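Guanylate kinase (Coxiella burnetii, PDB 3TR0) catalyses the ATP-dependent phosphorylation of GMP to GDP and probably serves in recycling GMP and, indirectly, cGMP. Local coordinates at residues A[71-76]-A[110-115]. Sequence-based numbering, arbitrary orientation.
Sequences AFLEHA and RQIREL. With 5GP (guanosine-5'-monophosphate), chain D.
The Gln111 side-chain amide bonds both the N-H and the C=O of His75, much as a strand partner would, joining the GMP-binding sheet of a guanylate kinase, a P-loop NTPase fold, to helix 106-115 beside the parallel core sheet. Starting from the helix, Gln111 CB lies 4.2 Å from Glu74 CG. Gln111 CG is anti to its own carbonyl carbon (chi1 -67°), and the extended chain beyond it carries the amide across to the backbone of strand 72-78. There Gln111 OE1 accepts from His75 N at 3.1 Å, the donor tilted from the carbonyl plane, and also lies close to Glu74 CA. Gln111 NE2 donates to His75 O at 2.7 Å in a nearly straight bond (169°); the oxygen lies in the amide plane, whereas NE2 stands above the plane of the His75 carbonyl. Glutamine suits this place because one flat group both donates and accepts, and the two bonds fix its rotation. A weak bond from NE2 to Gln107 O ties the amide back to its own helix.

The amide grips the backbone next to Glu74, whose chain is bent at chi2 (-74°), which sets CD on the side of the nucleotide. Glu74 OE1 accepts from N1 of GMP at 2.7 Å and bonds Thr85 OG1; Glu74 OE2 faces N2, at a modelled separation too short to be taken literally. A carboxylate suits these two guanine donors.

Beyond the amide the contact is apolar. Ile112 CD1 rests 3.7 Å from Glu74 CB and also meets Leu73 CG and CD2; Ile112 is buried, and its apolar branches touch Leu9 and Ile11 of the parallel sheet, where a polar group would be unsuited. At the strand corner two leucines meet methyl to methyl, Leu73 buried and Leu115 more exposed: Leu73 CD1 touches both Leu115 CD1 and Leu115 CD2, each at 3.5 Å.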
loop_
_atom_site.group_PDB
_atom_site.type_symbol
_atom_site.label_atom_id
_atom_site.label_comp_id
_atom_site.label_asym_id
_atom_site.label_seq_id
_atom_site.Cartn_x
_atom_site.Cartn_y
_atom_site.Cartn_z
ATOM N N ALA A 71 -3.822 30.759 8.811
ATOM C CA ALA A 71 -3.709 30.482 7.382
ATOM C C ALA A 71 -2.983 29.175 7.088
ATOM O O ALA A 71 -3.009 28.684 5.961
ATOM C CB ALA A 71 -3.013 31.641 6.673
ATOM N N PHE A 72 -2.322 28.616 8.096
ATOM C CA PHE A 72 -1.566 27.387 7.894
ATOM C C PHE A 72 -2.311 26.146 8.372
ATOM O O PHE A 72 -2.913 26.137 9.443
ATOM C CB PHE A 72 -0.200 27.470 8.578
ATOM C CG PHE A 72 0.739 28.451 7.940
ATOM C CD1 PHE A 72 1.132 28.295 6.622
ATOM C CD2 PHE A 72 1.239 29.521 8.662
ATOM C CE1 PHE A 72 1.999 29.191 6.035
ATOM C CE2 PHE A 72 2.112 30.412 8.082
ATOM C CZ PHE A 72 2.489 30.251 6.765
ATOM N N LEU A 73 -2.258 25.097 7.560
ATOM C CA LEU A 73 -2.793 23.796 7.929
ATOM C C LEU A 73 -1.852 23.194 8.951
ATOM O O LEU A 73 -2.243 22.390 9.802
ATOM C CB LEU A 73 -2.834 22.903 6.691
ATOM C CG LEU A 73 -3.622 21.599 6.748
ATOM C CD1 LEU A 73 -5.069 21.885 7.093
ATOM C CD2 LEU A 73 -3.517 20.876 5.417
ATOM N N GLU A 74 -0.601 23.627 8.858
ATOM C CA GLU A 74 0.501 23.044 9.586
ATOM C C GLU A 74 1.651 24.043 9.545
ATOM O O GLU A 74 1.880 24.678 8.515
ATOM C CB GLU A 74 0.893 21.741 8.881
ATOM C CG GLU A 74 2.195 21.128 9.295
ATOM C CD GLU A 74 3.400 21.869 8.758
ATOM O OE1 GLU A 74 3.457 22.179 7.540
ATOM O OE2 GLU A 74 4.295 22.138 9.574
ATOM N N HIS A 75 2.363 24.202 10.656
ATOM C CA HIS A 75 3.556 25.044 10.661
ATOM C C HIS A 75 4.542 24.629 11.749
ATOM O O HIS A 75 4.155 24.087 12.783
ATOM C CB HIS A 75 3.184 26.527 10.793
ATOM C CG HIS A 75 2.775 26.930 12.175
ATOM N ND1 HIS A 75 3.623 27.593 13.035
ATOM C CD2 HIS A 75 1.613 26.758 12.847
ATOM C CE1 HIS A 75 2.997 27.818 14.178
ATOM N NE2 HIS A 75 1.777 27.320 14.090
ATOM N N ALA A 76 5.825 24.880 11.506
ATOM C CA ALA A 76 6.860 24.473 12.443
ATOM C C ALA A 76 8.077 25.368 12.327
ATOM O O ALA A 76 8.242 26.092 11.343
ATOM C CB ALA A 76 7.256 23.018 12.203
ATOM N N ARG A 110 3.245 15.298 12.580
ATOM C CA ARG A 110 2.401 15.088 13.755
ATOM C C ARG A 110 1.117 15.913 13.675
ATOM O O ARG A 110 0.042 15.431 14.029
ATOM C CB ARG A 110 3.161 15.411 15.048
ATOM C CG ARG A 110 4.303 14.456 15.376
ATOM C CD ARG A 110 4.869 14.739 16.767
ATOM N NE ARG A 110 5.887 13.779 17.178
ATOM C CZ ARG A 110 6.405 13.721 18.401
ATOM N NH1 ARG A 110 5.997 14.571 19.335
ATOM N NH2 ARG A 110 7.329 12.815 18.696
ATOM N N GLN A 111 1.229 17.152 13.207
ATOM C CA GLN A 111 0.069 18.035 13.097
ATOM C C GLN A 111 -0.928 17.518 12.069
ATOM O O GLN A 111 -2.133 17.476 12.322
ATOM C CB GLN A 111 0.502 19.452 12.723
ATOM C CG GLN A 111 1.295 20.163 13.802
ATOM C CD GLN A 111 1.857 21.481 13.322
ATOM O OE1 GLN A 111 1.119 22.350 12.855
ATOM N NE2 GLN A 111 3.171 21.632 13.419
ATOM N N ILE A 112 -0.419 17.127 10.907
ATOM C CA ILE A 112 -1.270 16.632 9.832
ATOM C C ILE A 112 -1.992 15.341 10.228
ATOM O O ILE A 112 -3.180 15.178 9.947
ATOM C CB ILE A 112 -0.467 16.413 8.539
ATOM C CG1 ILE A 112 0.130 17.735 8.055
ATOM C CG2 ILE A 112 -1.355 15.814 7.459
ATOM C CD1 ILE A 112 -0.913 18.776 7.693
ATOM N N ARG A 113 -1.279 14.429 10.884
ATOM C CA ARG A 113 -1.890 13.173 11.327
ATOM C C ARG A 113 -3.085 13.418 12.242
ATOM O O ARG A 113 -4.095 12.719 12.157
ATOM C CB ARG A 113 -0.874 12.268 12.027
ATOM C CG ARG A 113 0.151 11.652 11.098
ATOM C CD ARG A 113 0.990 10.590 11.798
ATOM N NE ARG A 113 2.225 10.343 11.063
ATOM C CZ ARG A 113 3.402 10.859 11.395
ATOM N NH1 ARG A 113 3.507 11.630 12.472
ATOM N NH2 ARG A 113 4.475 10.597 10.661
ATOM N N GLU A 114 -2.962 14.407 13.120
ATOM C CA GLU A 114 -4.057 14.786 14.006
ATOM C C GLU A 114 -5.220 15.356 13.204
ATOM O O GLU A 114 -6.377 14.990 13.410
ATOM C CB GLU A 114 -3.582 15.827 15.021
ATOM C CG GLU A 114 -2.623 15.295 16.072
ATOM C CD GLU A 114 -3.328 14.907 17.357
ATOM O OE1 GLU A 114 -4.378 15.512 17.664
ATOM O OE2 GLU A 114 -2.837 13.998 18.059
ATOM N N LEU A 115 -4.894 16.248 12.277
ATOM C CA LEU A 115 -5.887 17.029 11.550
ATOM C C LEU A 115 -6.566 16.257 10.415
ATOM O O LEU A 115 -7.705 16.552 10.050
ATOM C CB LEU A 115 -5.227 18.304 11.018
ATOM C CG LEU A 115 -6.034 19.302 10.193
ATOM C CD1 LEU A 115 -5.477 20.704 10.389
ATOM C CD2 LEU A 115 -6.027 18.914 8.722
HETATM P P 5GP D . 15.069 23.651 3.420
HETATM O O1P 5GP D . 14.555 23.858 2.016
HETATM O O2P 5GP D . 15.350 24.868 4.261
HETATM O O3P 5GP D . 16.294 22.769 3.355
HETATM O "O5'" 5GP D . 14.082 22.679 4.202
HETATM C "C5'" 5GP D . 14.184 22.511 5.606
HETATM C "C4'" 5GP D . 13.231 21.454 6.097
HETATM O "O4'" 5GP D . 12.003 22.075 6.527
HETATM C "C3'" 5GP D . 12.778 20.443 5.058
HETATM O "O3'" 5GP D . 13.723 19.409 4.844
HETATM C "C2'" 5GP D . 11.449 19.945 5.614
HETATM O "O2'" 5GP D . 11.664 18.896 6.547
HETATM C "C1'" 5GP D . 10.937 21.169 6.383
HETATM N N9 5GP D . 9.829 21.849 5.690
HETATM C C8 5GP D . 9.804 22.424 4.481
HETATM N N7 5GP D . 8.567 22.944 4.278
HETATM C C5 5GP D . 7.826 22.682 5.381
HETATM C C6 5GP D . 6.517 22.947 5.769
HETATM O O6 5GP D . 5.728 23.562 5.011
HETATM N N1 5GP D . 6.099 22.535 6.973
HETATM C C2 5GP D . 6.911 21.870 7.808
HETATM N N2 5GP D . 6.476 21.457 9.021
HETATM N N3 5GP D . 8.181 21.598 7.458
HETATM C C4 5GP D . 8.643 22.002 6.257
#